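Local structure of protein (soluble lytic transglycosylase SLT70) (Escherichia coli, 1QSA) at residues S412-F424 with A435-E447. The protein cleaves the glycosidic bonds between N-acetylmuramic acid and N-acetylglucosamine in peptidoglycan, forming a 1,6-anhydro bond in the N-acetylmuramic acid residue. Numbering follows the deposited sequence.
Sequences SKTEQAQLARYAF and ATIAGKLWDHLEE
A single nitrogen, Arg421 NH1, makes two salt bridges to consecutive glutamates, reaching Glu446 OE1 and Glu447 OE2 at 3.0 Å each. Both acceptors lie in the guanidinium plane, yet they are met differently: Glu447 OE2 nearly along its C-O axis, by the straighter hydrogen bond (165° against 153°), Glu446 OE1 from above its carboxylate plane. A water bridges Arg421 NH2 to Glu446 OE2, and Phe424 CD2 stands 3.5 Å above one guanidinium face, over its centre. With CG anti to the backbone N (chi1 177°), the Phe424 ring also reaches across to Glu446, CZ lying 3.7 Å from Glu446 CG. A methionine in place of Arg421 would probably leave two neighbouring carboxylates without their shared counter-charge.

Beside the arginine Ala420 CB meets Ala435 CB at 3.6 Å, and a turn earlier Leu441 CD1 lies 3.6 Å from Ala417 CA. Gly439 lets the amide of Gln416 come close, OE1 standing 3.1 Å from Gly439 CA; Gln416 NE2 is hydrogen-bonded to Val408 O of helix 397-408, whose Trp404 also touches Ala435. At the far end a water links Lys413 NZ to Lys440 O.

Small residues thus bring two helices together, while charges tie down the chain beyond. The arrangement is that of a helical hairpin of the L domain in this alpha-superhelical protein, its second helix ended by a Schellman motif at Lys440.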
loop_
_atom_site.group_PDB
_atom_site.type_symbol
_atom_site.label_atom_id
_atom_site.label_comp_id
_atom_site.label_asym_id
_atom_site.label_seq_id
_atom_site.Cartn_x
_atom_site.Cartn_y
_atom_site.Cartn_z
ATOM N N SER A 412 23.743 6.189 6.290
ATOM C CA SER A 412 24.191 6.722 5.008
ATOM C C SER A 412 23.853 5.725 3.905
ATOM O O SER A 412 23.597 4.554 4.183
ATOM C CB SER A 412 25.701 6.964 5.014
ATOM O OG SER A 412 26.417 5.740 5.009
ATOM N N LYS A 413 23.866 6.183 2.657
ATOM C CA LYS A 413 23.571 5.299 1.536
ATOM C C LYS A 413 24.586 4.163 1.482
ATOM O O LYS A 413 24.243 3.030 1.147
ATOM C CB LYS A 413 23.565 6.071 0.206
ATOM C CG LYS A 413 22.181 6.374 -0.326
ATOM C CD LYS A 413 22.230 6.686 -1.818
ATOM C CE LYS A 413 20.852 6.540 -2.467
ATOM N NZ LYS A 413 20.907 6.554 -3.958
ATOM N N THR A 414 25.838 4.472 1.818
ATOM C CA THR A 414 26.903 3.474 1.826
ATOM C C THR A 414 26.621 2.414 2.879
ATOM O O THR A 414 26.752 1.215 2.610
ATOM C CB THR A 414 28.284 4.121 2.089
ATOM O OG1 THR A 414 28.592 5.013 1.011
ATOM C CG2 THR A 414 29.374 3.058 2.188
ATOM N N GLU A 415 26.242 2.859 4.075
ATOM C CA GLU A 415 25.918 1.940 5.163
ATOM C C GLU A 415 24.691 1.102 4.800
ATOM O O GLU A 415 24.678 -0.104 5.044
ATOM C CB GLU A 415 25.670 2.701 6.469
ATOM C CG GLU A 415 26.932 3.319 7.071
ATOM C CD GLU A 415 26.660 4.231 8.262
ATOM O OE1 GLU A 415 25.611 4.915 8.294
ATOM O OE2 GLU A 415 27.520 4.279 9.170
ATOM N N GLN A 416 23.683 1.727 4.193
ATOM C CA GLN A 416 22.472 0.986 3.807
ATOM C C GLN A 416 22.774 -0.074 2.737
ATOM O O GLN A 416 22.189 -1.174 2.757
ATOM C CB GLN A 416 21.363 1.951 3.379
ATOM C CG GLN A 416 20.852 2.796 4.552
ATOM C CD GLN A 416 20.011 3.983 4.117
ATOM O OE1 GLN A 416 20.331 4.648 3.138
ATOM N NE2 GLN A 416 18.949 4.275 4.867
ATOM N N ALA A 417 23.721 0.227 1.842
ATOM C CA ALA A 417 24.128 -0.718 0.797
ATOM C C ALA A 417 24.934 -1.870 1.412
ATOM O O ALA A 417 24.807 -3.024 0.997
ATOM C CB ALA A 417 24.947 0.008 -0.297
ATOM N N GLN A 418 25.769 -1.555 2.406
ATOM C CA GLN A 418 26.537 -2.597 3.089
ATOM C C GLN A 418 25.570 -3.523 3.814
ATOM O O GLN A 418 25.736 -4.730 3.770
ATOM C CB GLN A 418 27.494 -2.005 4.117
ATOM C CG GLN A 418 28.684 -1.271 3.536
ATOM C CD GLN A 418 29.555 -0.704 4.634
ATOM O OE1 GLN A 418 29.087 0.054 5.487
ATOM N NE2 GLN A 418 30.827 -1.071 4.628
ATOM N N LEU A 419 24.580 -2.944 4.498
ATOM C CA LEU A 419 23.584 -3.736 5.218
ATOM C C LEU A 419 22.775 -4.604 4.234
ATOM O O LEU A 419 22.509 -5.780 4.495
ATOM C CB LEU A 419 22.670 -2.822 6.058
ATOM C CG LEU A 419 23.307 -2.231 7.334
ATOM C CD1 LEU A 419 22.398 -1.187 7.968
ATOM C CD2 LEU A 419 23.599 -3.363 8.328
ATOM N N ALA A 420 22.409 -4.033 3.088
ATOM C CA ALA A 420 21.673 -4.788 2.071
ATOM C C ALA A 420 22.511 -5.997 1.623
ATOM O O ALA A 420 22.022 -7.128 1.592
ATOM C CB ALA A 420 21.349 -3.892 0.864
ATOM N N ARG A 421 23.799 -5.764 1.363
ATOM C CA ARG A 421 24.688 -6.841 0.909
ATOM C C ARG A 421 24.955 -7.869 2.004
ATOM O O ARG A 421 25.075 -9.053 1.720
ATOM C CB ARG A 421 26.003 -6.264 0.383
ATOM C CG ARG A 421 26.913 -7.307 -0.257
ATOM C CD ARG A 421 26.280 -7.892 -1.511
ATOM N NE ARG A 421 26.973 -9.097 -1.971
ATOM C CZ ARG A 421 26.861 -9.602 -3.195
ATOM N NH1 ARG A 421 26.084 -9.010 -4.097
ATOM N NH2 ARG A 421 27.526 -10.708 -3.517
ATOM N N TYR A 422 25.035 -7.411 3.253
ATOM C CA TYR A 422 25.255 -8.307 4.393
ATOM C C TYR A 422 24.053 -9.267 4.494
ATOM O O TYR A 422 24.215 -10.473 4.635
ATOM C CB TYR A 422 25.389 -7.500 5.682
ATOM C CG TYR A 422 25.719 -8.341 6.885
ATOM C CD1 TYR A 422 27.037 -8.668 7.182
ATOM C CD2 TYR A 422 24.714 -8.799 7.735
ATOM C CE1 TYR A 422 27.350 -9.435 8.307
ATOM C CE2 TYR A 422 25.017 -9.572 8.867
ATOM C CZ TYR A 422 26.338 -9.883 9.138
ATOM O OH TYR A 422 26.655 -10.648 10.242
ATOM N N ALA A 423 22.847 -8.719 4.359
ATOM C CA ALA A 423 21.628 -9.530 4.400
ATOM C C ALA A 423 21.630 -10.506 3.219
ATOM O O ALA A 423 21.389 -11.697 3.392
ATOM C CB ALA A 423 20.411 -8.619 4.352
ATOM N N PHE A 424 21.934 -9.991 2.025
ATOM C CA PHE A 424 22.012 -10.794 0.804
ATOM C C PHE A 424 23.007 -11.958 0.987
ATOM O O PHE A 424 22.695 -13.096 0.652
ATOM C CB PHE A 424 22.416 -9.886 -0.384
ATOM C CG PHE A 424 22.588 -10.613 -1.693
ATOM C CD1 PHE A 424 21.515 -10.761 -2.572
ATOM C CD2 PHE A 424 23.830 -11.145 -2.058
ATOM C CE1 PHE A 424 21.672 -11.427 -3.796
ATOM C CE2 PHE A 424 23.994 -11.814 -3.287
ATOM C CZ PHE A 424 22.911 -11.955 -4.154
ATOM N N ALA A 435 16.389 -3.255 2.803
ATOM C CA ALA A 435 17.483 -2.294 2.890
ATOM C C ALA A 435 17.603 -1.500 1.586
ATOM O O ALA A 435 17.899 -0.302 1.622
ATOM C CB ALA A 435 18.789 -2.998 3.205
ATOM N N THR A 436 17.378 -2.138 0.435
ATOM C CA THR A 436 17.468 -1.378 -0.816
ATOM C C THR A 436 16.366 -0.320 -0.873
ATOM O O THR A 436 16.574 0.767 -1.400
ATOM C CB THR A 436 17.409 -2.266 -2.097
ATOM O OG1 THR A 436 16.127 -2.901 -2.209
ATOM C CG2 THR A 436 18.506 -3.323 -2.074
ATOM N N ILE A 437 15.211 -0.625 -0.284
ATOM C CA ILE A 437 14.104 0.323 -0.278
ATOM C C ILE A 437 14.419 1.487 0.662
ATOM O O ILE A 437 14.255 2.648 0.289
ATOM C CB ILE A 437 12.779 -0.359 0.100
ATOM C CG1 ILE A 437 12.381 -1.320 -1.013
ATOM C CG2 ILE A 437 11.672 0.676 0.331
ATOM C CD1 ILE A 437 11.237 -2.262 -0.647
ATOM N N ALA A 438 14.932 1.179 1.854
ATOM C CA ALA A 438 15.292 2.221 2.818
ATOM C C ALA A 438 16.338 3.186 2.261
ATOM O O ALA A 438 16.251 4.395 2.482
ATOM C CB ALA A 438 15.817 1.586 4.114
ATOM N N GLY A 439 17.317 2.663 1.528
ATOM C CA GLY A 439 18.355 3.521 0.987
ATOM C C GLY A 439 18.089 4.033 -0.415
ATOM O O GLY A 439 18.938 4.733 -0.978
ATOM N N LYS A 440 16.933 3.667 -0.977
ATOM C CA LYS A 440 16.548 4.056 -2.341
ATOM C C LYS A 440 17.658 3.675 -3.317
ATOM O O LYS A 440 17.992 4.434 -4.225
ATOM C CB LYS A 440 16.240 5.560 -2.420
ATOM C CG LYS A 440 15.064 5.990 -1.571
ATOM C CD LYS A 440 14.832 7.492 -1.674
ATOM C CE LYS A 440 13.641 7.924 -0.826
ATOM N NZ LYS A 440 12.371 7.284 -1.288
ATOM N N LEU A 441 18.209 2.477 -3.117
ATOM C CA LEU A 441 19.301 1.925 -3.924
ATOM C C LEU A 441 18.679 1.229 -5.126
ATOM O O LEU A 441 18.873 0.029 -5.342
ATOM C CB LEU A 441 20.085 0.908 -3.071
ATOM C CG LEU A 441 20.571 1.410 -1.699
ATOM C CD1 LEU A 441 21.149 0.239 -0.883
ATOM C CD2 LEU A 441 21.611 2.493 -1.894
ATOM N N TRP A 442 17.985 2.012 -5.948
ATOM C CA TRP A 442 17.251 1.467 -7.081
ATOM C C TRP A 442 18.061 0.771 -8.153
ATOM O O TRP A 442 17.528 -0.067 -8.883
ATOM C CB TRP A 442 16.357 2.550 -7.693
ATOM C CG TRP A 442 15.478 3.298 -6.698
ATOM C CD1 TRP A 442 15.279 4.653 -6.643
ATOM C CD2 TRP A 442 14.680 2.736 -5.643
ATOM N NE1 TRP A 442 14.411 4.967 -5.621
ATOM C CE2 TRP A 442 14.027 3.810 -4.993
ATOM C CE3 TRP A 442 14.453 1.431 -5.182
ATOM C CZ2 TRP A 442 13.165 3.618 -3.909
ATOM C CZ3 TRP A 442 13.594 1.240 -4.101
ATOM C CH2 TRP A 442 12.963 2.329 -3.478
ATOM N N ASP A 443 19.339 1.128 -8.276
ATOM C CA ASP A 443 20.194 0.506 -9.273
ATOM C C ASP A 443 21.032 -0.656 -8.734
ATOM O O ASP A 443 21.797 -1.259 -9.489
ATOM C CB ASP A 443 21.078 1.549 -9.970
ATOM C CG ASP A 443 20.273 2.544 -10.789
ATOM O OD1 ASP A 443 19.410 2.115 -11.584
ATOM O OD2 ASP A 443 20.496 3.765 -10.636
ATOM N N HIS A 444 20.899 -0.970 -7.439
ATOM C CA HIS A 444 21.610 -2.121 -6.854
ATOM C C HIS A 444 20.725 -3.347 -7.126
ATOM O O HIS A 444 20.192 -3.987 -6.210
ATOM C CB HIS A 444 21.804 -1.936 -5.346
ATOM C CG HIS A 444 22.930 -1.022 -4.992
ATOM N ND1 HIS A 444 22.932 0.322 -5.311
ATOM C CD2 HIS A 444 24.097 -1.254 -4.346
ATOM C CE1 HIS A 444 24.051 0.875 -4.875
ATOM N NE2 HIS A 444 24.774 -0.061 -4.289
ATOM N N LEU A 445 20.595 -3.685 -8.402
ATOM C CA LEU A 445 19.709 -4.766 -8.814
ATOM C C LEU A 445 19.893 -6.143 -8.198
ATOM O O LEU A 445 18.904 -6.840 -7.952
ATOM C CB LEU A 445 19.647 -4.867 -10.348
ATOM C CG LEU A 445 19.188 -3.605 -11.087
ATOM C CD1 LEU A 445 19.092 -3.898 -12.594
ATOM C CD2 LEU A 445 17.852 -3.112 -10.546
ATOM N N GLU A 446 21.136 -6.547 -7.941
ATOM C CA GLU A 446 21.370 -7.879 -7.386
ATOM C C GLU A 446 20.723 -8.045 -6.011
ATOM O O GLU A 446 20.137 -9.086 -5.723
ATOM C CB GLU A 446 22.873 -8.206 -7.314
ATOM C CG GLU A 446 23.088 -9.696 -7.123
ATOM C CD GLU A 446 24.528 -10.142 -7.201
ATOM O OE1 GLU A 446 25.436 -9.312 -6.998
ATOM O OE2 GLU A 446 24.737 -11.347 -7.467
ATOM N N GLU A 447 20.839 -7.015 -5.172
ATOM C CA GLU A 447 20.266 -7.037 -3.826
ATOM C C GLU A 447 18.756 -6.824 -3.840
ATOM O O GLU A 447 18.044 -7.300 -2.946
ATOM C CB GLU A 447 20.942 -5.995 -2.922
ATOM C CG GLU A 447 22.431 -6.267 -2.619
ATOM C CD GLU A 447 23.355 -5.933 -3.775
ATOM O OE1 GLU A 447 23.032 -5.038 -4.581
ATOM O OE2 GLU A 447 24.429 -6.559 -3.876
HETATM O O HOH W 1 18.063 6.924 -5.266
HETATM O O HOH W 2 26.740 -12.392 -5.874
#